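Local coordinates for protein endopolygalacturonase (Chondrostereum purpureum, PDB 1K5C) that probably hydrolyses the alpha-1,4 linkages between galacturonic acid units within polygalacturonan chains, at residues V138-G143 against H150-F155; A252-L257 against P263-N268; S259-Y262 against N268-T271. All blocks are in the same frame, centred on the assembly; numbering follows the deposited sequence.

Contact 1 (V138-G143 against H150-F155)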
loop_
_atom_site.group_PDB
_atom_site.type_symbol
_atom_site.label_atom_id
_atom_site.label_comp_id
_atom_site.label_asym_id
_atom_site.label_seq_id
_atom_site.Cartn_x
_atom_site.Cartn_y
_atom_site.Cartn_z
ATOM N N VAL A 138 -2.312 -8.610 -5.521
ATOM C CA VAL A 138 -2.126 -9.146 -4.159
ATOM C C VAL A 138 -3.461 -9.821 -3.829
ATOM O O VAL A 138 -4.460 -9.137 -3.554
ATOM C CB VAL A 138 -1.765 -8.057 -3.134
ATOM C CG1 VAL A 138 -1.727 -8.683 -1.739
ATOM C CG2 VAL A 138 -0.433 -7.429 -3.517
ATOM N N ASP A 139 -3.480 -11.153 -3.920
ATOM C CA ASP A 139 -4.685 -11.914 -3.627
ATOM C C ASP A 139 -4.537 -12.533 -2.233
ATOM O O ASP A 139 -3.965 -13.610 -2.074
ATOM C CB ASP A 139 -4.955 -12.996 -4.667
ATOM C CG ASP A 139 -6.237 -13.721 -4.401
ATOM O OD1 ASP A 139 -6.799 -13.600 -3.290
ATOM O OD2 ASP A 139 -6.718 -14.434 -5.330
ATOM N N ASP A 140 -5.063 -11.778 -1.234
ATOM C CA ASP A 140 -5.192 -12.260 0.110
ATOM C C ASP A 140 -6.670 -12.470 0.475
ATOM O O ASP A 140 -7.049 -12.469 1.646
ATOM C CB ASP A 140 -4.511 -11.313 1.128
ATOM C CG ASP A 140 -3.031 -11.405 1.076
ATOM O OD1 ASP A 140 -2.421 -12.295 0.498
ATOM O OD2 ASP A 140 -2.414 -10.440 1.703
ATOM N N PHE A 141 -7.511 -12.716 -0.535
ATOM C CA PHE A 141 -8.955 -12.893 -0.288
ATOM C C PHE A 141 -9.229 -13.997 0.744
ATOM O O PHE A 141 -10.184 -13.887 1.529
ATOM C CB PHE A 141 -9.634 -13.207 -1.631
ATOM C CG PHE A 141 -11.118 -13.414 -1.459
ATOM C CD1 PHE A 141 -11.979 -12.318 -1.203
ATOM C CD2 PHE A 141 -11.684 -14.658 -1.529
ATOM C CE1 PHE A 141 -13.331 -12.522 -1.039
ATOM C CE2 PHE A 141 -13.056 -14.841 -1.327
ATOM C CZ PHE A 141 -13.871 -13.755 -1.080
ATOM N N ALA A 142 -8.450 -15.095 0.732
ATOM C CA ALA A 142 -8.667 -16.173 1.676
ATOM C C ALA A 142 -8.597 -15.672 3.105
ATOM O O ALA A 142 -9.161 -16.307 4.031
ATOM C CB ALA A 142 -7.626 -17.276 1.425
ATOM N N GLY A 143 -7.881 -14.575 3.355
ATOM C CA GLY A 143 -7.772 -13.985 4.697
ATOM C C GLY A 143 -9.100 -13.442 5.233
ATOM O O GLY A 143 -9.177 -13.127 6.430
ATOM N N HIS A 150 -4.815 -10.440 8.609
ATOM C CA HIS A 150 -4.707 -9.187 9.368
ATOM C C HIS A 150 -3.379 -8.519 8.998
ATOM O O HIS A 150 -2.373 -9.207 8.779
ATOM C CB HIS A 150 -4.748 -9.520 10.887
ATOM C CG HIS A 150 -5.201 -8.396 11.686
ATOM N ND1 HIS A 150 -6.560 -8.134 11.830
ATOM C CD2 HIS A 150 -4.530 -7.448 12.415
ATOM C CE1 HIS A 150 -6.680 -7.056 12.599
ATOM N NE2 HIS A 150 -5.486 -6.613 12.957
ATOM N N ASN A 151 -3.365 -7.185 8.916
ATOM C CA ASN A 151 -2.149 -6.456 8.542
ATOM C C ASN A 151 -1.630 -6.933 7.168
ATOM O O ASN A 151 -0.428 -6.875 6.905
ATOM C CB ASN A 151 -1.026 -6.521 9.574
ATOM C CG ASN A 151 -1.479 -6.009 10.943
ATOM O OD1 ASN A 151 -1.529 -6.769 11.934
ATOM N ND2 ASN A 151 -1.799 -4.757 11.024
ATOM N N THR A 152 -2.564 -7.297 6.283
ATOM C CA THR A 152 -2.223 -7.803 4.948
ATOM C C THR A 152 -2.151 -6.685 3.915
ATOM O O THR A 152 -2.671 -6.784 2.787
ATOM C CB THR A 152 -3.218 -8.890 4.553
ATOM O OG1 THR A 152 -4.550 -8.439 4.891
ATOM C CG2 THR A 152 -2.884 -10.223 5.257
ATOM N N ASP A 153 -1.418 -5.614 4.280
ATOM C CA ASP A 153 -1.271 -4.460 3.387
ATOM C C ASP A 153 -0.827 -4.912 1.998
ATOM O O ASP A 153 0.066 -5.737 1.844
ATOM C CB ASP A 153 -0.172 -3.503 3.887
ATOM C CG ASP A 153 -0.345 -2.968 5.291
ATOM O OD1 ASP A 153 -1.053 -3.578 6.120
ATOM O OD2 ASP A 153 0.303 -1.911 5.570
ATOM N N GLY A 154 -1.424 -4.303 0.962
ATOM C CA GLY A 154 -1.001 -4.649 -0.400
ATOM C C GLY A 154 0.417 -4.141 -0.718
ATOM O O GLY A 154 1.323 -4.940 -1.019
ATOM N N PHE A 155 0.543 -2.823 -0.635
ATOM C CA PHE A 155 1.814 -2.145 -0.923
ATOM C C PHE A 155 2.107 -1.180 0.222
ATOM O O PHE A 155 1.272 -0.319 0.521
ATOM C CB PHE A 155 1.720 -1.298 -2.220
ATOM C CG PHE A 155 1.327 -2.113 -3.430
ATOM C CD1 PHE A 155 2.305 -2.764 -4.212
ATOM C CD2 PHE A 155 -0.019 -2.246 -3.802
ATOM C CE1 PHE A 155 1.915 -3.513 -5.312
ATOM C CE2 PHE A 155 -0.387 -2.987 -4.898
ATOM C CZ PHE A 155 0.555 -3.655 -5.654
#
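Asp140 and Thr152 hold CG and CG2 alike, beside the backbone N and anti to the carbonyl carbon (chi1 -74° for Asp140), while Thr152 places OG1 in the remaining position between its backbone N and carbonyl carbon (chi1 44°). The result is that the threonine presents carbon, not oxygen, to the acid: Asp140 OD2 rests 3.3 Å from Thr152 CB and 3.6 Å from Thr152 CG2. The same OD2 that touches the threonine carbons is hydrogen-bonded to the Ser117 hydroxyl, while Thr152 OG1 pairs with the backbone N of Gln172; both buried polar groups are thus satisfied from outside the pair.

The principle at work is that of the right-handed parallel beta-helix, the fold of this family, in which a strand of one face ends and a loop carries the chain to the next face. Here strand 130-139 ends and the loop returns through Asn151, Thr152 and Asp153, the NTD motif of family 28. Asn151 is a galacturonate-binding residue, and Thr152 sits at the centre of an inverse gamma turn closed by a weak bond of 3.1 Å from Asp153 N to Asn151 O. On the outgoing side Asp139 OD1 accepts from Phe141 N at 3.0 Å, forming an Asx turn that bends the chain into the short 3-10 segment 141-143. Two residues before Asp140, Val138 CG2 lies 3.9 Å from Gly154 O and approaches Phe155 CZ obliquely at 4.4 Å; the Phe155 ring also packs on Ile122 and on strand 162-170.

Contact 2 (A252-L257 against P263-N268)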
loop_
_atom_site.group_PDB
_atom_site.type_symbol
_atom_site.label_atom_id
_atom_site.label_comp_id
_atom_site.label_asym_id
_atom_site.label_seq_id
_atom_site.Cartn_x
_atom_site.Cartn_y
_atom_site.Cartn_z
ATOM N N ALA A 252 -17.510 0.841 5.090
ATOM C CA ALA A 252 -18.137 0.521 6.366
ATOM C C ALA A 252 -17.962 1.565 7.436
ATOM O O ALA A 252 -18.882 1.731 8.288
ATOM C CB ALA A 252 -17.609 -0.823 6.906
ATOM N N LYS A 253 -16.851 2.275 7.496
ATOM C CA LYS A 253 -16.541 3.129 8.632
ATOM C C LYS A 253 -16.438 4.597 8.237
ATOM O O LYS A 253 -17.232 5.424 8.773
ATOM C CB LYS A 253 -15.286 2.718 9.429
ATOM C CG LYS A 253 -15.391 3.254 10.848
ATOM C CD LYS A 253 -14.212 2.811 11.721
ATOM C CE LYS A 253 -14.394 3.353 13.149
ATOM N NZ LYS A 253 -13.313 2.909 14.042
ATOM N N TYR A 254 -15.490 4.998 7.379
ATOM C CA TYR A 254 -15.384 6.384 6.936
ATOM C C TYR A 254 -15.117 6.457 5.443
ATOM O O TYR A 254 -14.171 5.831 4.949
ATOM C CB TYR A 254 -14.226 7.144 7.587
ATOM C CG TYR A 254 -14.360 7.426 9.064
ATOM C CD1 TYR A 254 -14.929 8.651 9.468
ATOM C CD2 TYR A 254 -13.900 6.569 10.028
ATOM C CE1 TYR A 254 -15.064 8.956 10.833
ATOM C CE2 TYR A 254 -14.004 6.893 11.410
ATOM C CZ TYR A 254 -14.590 8.102 11.749
ATOM O OH TYR A 254 -14.703 8.417 13.112
ATOM N N GLY A 255 -15.899 7.280 4.710
ATOM C CA GLY A 255 -15.530 7.532 3.330
ATOM C C GLY A 255 -14.170 8.178 3.197
ATOM O O GLY A 255 -13.315 7.709 2.423
ATOM N N VAL A 256 -13.979 9.263 3.966
ATOM C CA VAL A 256 -12.720 9.957 4.092
ATOM C C VAL A 256 -12.451 10.145 5.563
ATOM O O VAL A 256 -13.293 10.665 6.285
ATOM C CB VAL A 256 -12.763 11.364 3.408
ATOM C CG1 VAL A 256 -11.470 12.142 3.606
ATOM C CG2 VAL A 256 -13.159 11.273 1.926
ATOM N N LEU A 257 -11.218 9.746 6.024
ATOM C CA LEU A 257 -10.783 10.057 7.374
ATOM C C LEU A 257 -9.363 10.616 7.289
ATOM O O LEU A 257 -8.439 9.934 6.879
ATOM C CB LEU A 257 -10.833 8.843 8.318
ATOM C CG LEU A 257 -10.298 9.100 9.756
ATOM C CD1 LEU A 257 -11.140 10.132 10.494
ATOM C CD2 LEU A 257 -10.241 7.801 10.538
ATOM N N PRO A 263 -3.323 6.285 16.983
ATOM C CA PRO A 263 -4.240 5.258 16.449
ATOM C C PRO A 263 -5.741 5.546 16.645
ATOM O O PRO A 263 -6.591 4.821 16.129
ATOM C CB PRO A 263 -3.859 4.009 17.244
ATOM C CG PRO A 263 -3.325 4.545 18.559
ATOM C CD PRO A 263 -2.521 5.781 18.139
ATOM N N ASP A 264 -6.096 6.589 17.408
ATOM C CA ASP A 264 -7.481 6.965 17.548
ATOM C C ASP A 264 -7.967 7.682 16.297
ATOM O O ASP A 264 -7.181 8.353 15.597
ATOM C CB ASP A 264 -7.633 7.871 18.752
ATOM C CG ASP A 264 -7.313 7.183 20.072
ATOM O OD1 ASP A 264 -7.842 6.080 20.292
ATOM O OD2 ASP A 264 -6.555 7.780 20.858
ATOM N N ASP A 265 -9.271 7.598 16.014
ATOM C CA ASP A 265 -9.831 8.356 14.892
ATOM C C ASP A 265 -9.888 9.868 15.209
ATOM O O ASP A 265 -9.550 10.662 14.292
ATOM C CB ASP A 265 -11.226 7.800 14.558
ATOM C CG ASP A 265 -11.245 6.388 14.025
ATOM O OD1 ASP A 265 -10.261 5.807 13.513
ATOM O OD2 ASP A 265 -12.383 5.797 14.120
ATOM N N VAL A 266 -10.278 10.232 16.390
ATOM C CA VAL A 266 -10.401 11.634 16.790
ATOM C C VAL A 266 -9.921 11.765 18.241
ATOM O O VAL A 266 -9.703 10.755 18.935
ATOM C CB VAL A 266 -11.845 12.130 16.642
ATOM C CG1 VAL A 266 -12.367 12.024 15.206
ATOM C CG2 VAL A 266 -12.798 11.366 17.540
ATOM N N GLY A 267 -9.801 13.032 18.654
ATOM C CA GLY A 267 -9.440 13.410 20.016
ATOM C C GLY A 267 -8.004 13.855 20.148
ATOM O O GLY A 267 -7.067 13.145 19.688
ATOM N N ASN A 268 -7.772 15.001 20.743
ATOM C CA ASN A 268 -6.445 15.510 21.091
ATOM C C ASN A 268 -5.525 15.249 19.905
ATOM O O ASN A 268 -4.467 14.659 20.098
ATOM C CB ASN A 268 -5.925 14.862 22.367
ATOM C CG ASN A 268 -4.618 15.240 23.043
ATOM O OD1 ASN A 268 -3.824 14.526 23.794
ATOM N ND2 ASN A 268 -4.267 16.523 22.857
HETATM O O HOH W 1 -10.397 3.283 13.110
#
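Strand 254-259 belongs to the eleven-stranded parallel face of the beta-helix, and the loop that follows it folds back so that Asp265 settles against Lys253, Tyr254 and Leu257. A single acid thus receives three different neighbours. Lys253, its chain extended beyond CG, comes from the opposite direction and brings NZ to 3.0 Å from Asp265 OD2, a salt bridge that uses the syn lone pair of the oxygen. Lys253 was modelled in two conformers, and the bridge is described for one; in that conformer a water accepts from Lys253 NZ and donates to Asp265 OD1 at 2.6 Å, joining the ammonium to the second carboxylate oxygen as well.

Tyr254 meets the same OD2 with the edge of its ring, CE2 lying 3.3 Å from Asp265 OD2 near the ring plane, and the ring and carboxylate planes stand 87° apart. One face of that ring is covered by Leu257 CD1, 4.0 Å above its centre. The other methyl of the leucine, CD2, turns to the acid and reaches Asp265 OD1 at 3.6 Å, the two side chains crossing at about a right angle.

Replacing Asp265 by an alanine would probably leave the Lys253 ammonium and the bridging water without their acceptor and open a gap beside the Tyr254 edge and Leu257 CD2, which the carboxylate now fills. With the lysine so placed, the ammonium probably supplies most of the charge balance for the acid, with the weakly positive ring edge adding to it, beside a methyl that offers none.

Contact 3 (S259-Y262 against N268-T271)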
loop_
_atom_site.group_PDB
_atom_site.type_symbol
_atom_site.label_atom_id
_atom_site.label_comp_id
_atom_site.label_asym_id
_atom_site.label_seq_id
_atom_site.Cartn_x
_atom_site.Cartn_y
_atom_site.Cartn_z
ATOM N N SER A 259 -6.751 12.366 9.746
ATOM C CA SER A 259 -6.670 12.470 11.189
ATOM C C SER A 259 -5.242 12.437 11.701
ATOM O O SER A 259 -4.411 11.653 11.270
ATOM C CB SER A 259 -7.434 11.304 11.823
ATOM O OG SER A 259 -7.205 11.292 13.248
ATOM N N GLN A 260 -4.988 13.345 12.661
ATOM C CA GLN A 260 -3.732 13.415 13.380
ATOM C C GLN A 260 -3.853 12.845 14.802
ATOM O O GLN A 260 -2.988 13.131 15.650
ATOM C CB GLN A 260 -3.225 14.874 13.371
ATOM C CG GLN A 260 -2.730 15.251 11.984
ATOM C CD GLN A 260 -2.577 16.747 11.765
ATOM O OE1 GLN A 260 -3.269 17.580 12.382
ATOM N NE2 GLN A 260 -1.699 17.128 10.856
ATOM N N SER A 261 -4.827 11.999 15.030
ATOM C CA SER A 261 -5.056 11.356 16.337
ATOM C C SER A 261 -4.617 9.890 16.374
ATOM O O SER A 261 -4.860 9.220 17.402
ATOM C CB SER A 261 -6.522 11.436 16.731
ATOM O OG SER A 261 -6.913 12.822 16.864
ATOM N N TYR A 262 -4.039 9.372 15.289
ATOM C CA TYR A 262 -3.807 7.913 15.216
ATOM C C TYR A 262 -2.997 7.456 16.403
ATOM O O TYR A 262 -2.001 8.090 16.804
ATOM C CB TYR A 262 -3.095 7.629 13.834
ATOM C CG TYR A 262 -3.053 6.191 13.522
ATOM C CD1 TYR A 262 -4.147 5.585 12.826
ATOM C CD2 TYR A 262 -1.976 5.436 13.934
ATOM C CE1 TYR A 262 -4.016 4.219 12.613
ATOM C CE2 TYR A 262 -1.854 4.079 13.721
ATOM C CZ TYR A 262 -2.934 3.472 13.016
ATOM O OH TYR A 262 -2.987 2.115 12.703
ATOM N N ASN A 268 -7.772 15.001 20.743
ATOM C CA ASN A 268 -6.445 15.510 21.091
ATOM C C ASN A 268 -5.525 15.249 19.905
ATOM O O ASN A 268 -4.467 14.659 20.098
ATOM C CB ASN A 268 -5.925 14.862 22.367
ATOM C CG ASN A 268 -4.618 15.240 23.043
ATOM O OD1 ASN A 268 -3.824 14.526 23.794
ATOM N ND2 ASN A 268 -4.267 16.523 22.857
ATOM N N PRO A 269 -5.848 15.758 18.694
ATOM C CA PRO A 269 -4.943 15.504 17.558
ATOM C C PRO A 269 -3.594 16.157 17.775
ATOM O O PRO A 269 -3.431 17.236 18.334
ATOM C CB PRO A 269 -5.707 16.080 16.359
ATOM C CG PRO A 269 -6.512 17.212 17.013
ATOM C CD PRO A 269 -7.023 16.561 18.330
ATOM N N GLY A 270 -2.574 15.480 17.251
ATOM C CA GLY A 270 -1.210 15.994 17.320
ATOM C C GLY A 270 -0.987 17.184 16.399
ATOM O O GLY A 270 -1.714 17.426 15.438
ATOM N N THR A 271 0.109 17.860 16.714
ATOM C CA THR A 271 0.473 19.072 15.965
ATOM C C THR A 271 1.809 18.957 15.265
ATOM O O THR A 271 2.257 19.916 14.609
ATOM C CB THR A 271 0.507 20.304 16.904
ATOM O OG1 THR A 271 1.528 20.001 17.891
ATOM C CG2 THR A 271 -0.852 20.527 17.504
#
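The flat amide of Gln260 has the carbonyl oxygen of Gly270 on one side of its plane, displaced toward the OE1 end, Gly270 O standing 3.4 Å from Gln260 OE1 and 3.8 Å from Gln260 CD. These two oxygens are both acceptors and do not bond; OE1 instead takes the backbone N of Asn302. The peptide plane of Gln260 is approached from above too: Gly270 N donates to Gln260 O at 2.9 Å, nearly straight at 169° but 47° out of the carbonyl plane.

Beside this bond Ser261 touches Pro269. Its hydroxyl is turned beside its own backbone N (chi1 -62°), which brings Ser261 OG to 3.4 Å from Pro269 CA and 3.5 Å from Pro269 CB, while its hydrogen-bonding partner is the carbonyl of Gly267. The corner that sets the serine there is an ST turn, in which Ser259 OG accepts from Ser261 N at 3.1 Å.

Here the chain turns a corner after strand 254-259, passes Tyr262, a galacturonate-binding residue followed by a cis peptide bond to Pro263, and loops back to lie against its own beginning.

Chemically, the out-of-plane bond ties the loop return to the corner, and the Asn302 N-H gives OE1 a donor of its own, which probably makes the neighbouring Gly270 oxygen easier to tolerate.

Along the chain, contact 1 closes before contacts 2 and 3 open, all within the family 28 range. Contact 1 leads into strand 155-158 and contact 2 holds strand 254-259, both of the same eleven-stranded parallel face, with three strands between them; their centres lie 21 Å apart. Contacts 2 and 3 sit close, centres 10 Å apart, sharing Asn268 and sewn together where Ser259 OG meets Asp265 O at 2.6 Å. Contact 3 lies 27 Å from contact 1 by centres, yet nearest atoms approach to about 7 Å. Asn151 and Tyr262 thus come from separate coils of the solenoid, the galacturonate-binding residues being drawn from several turns.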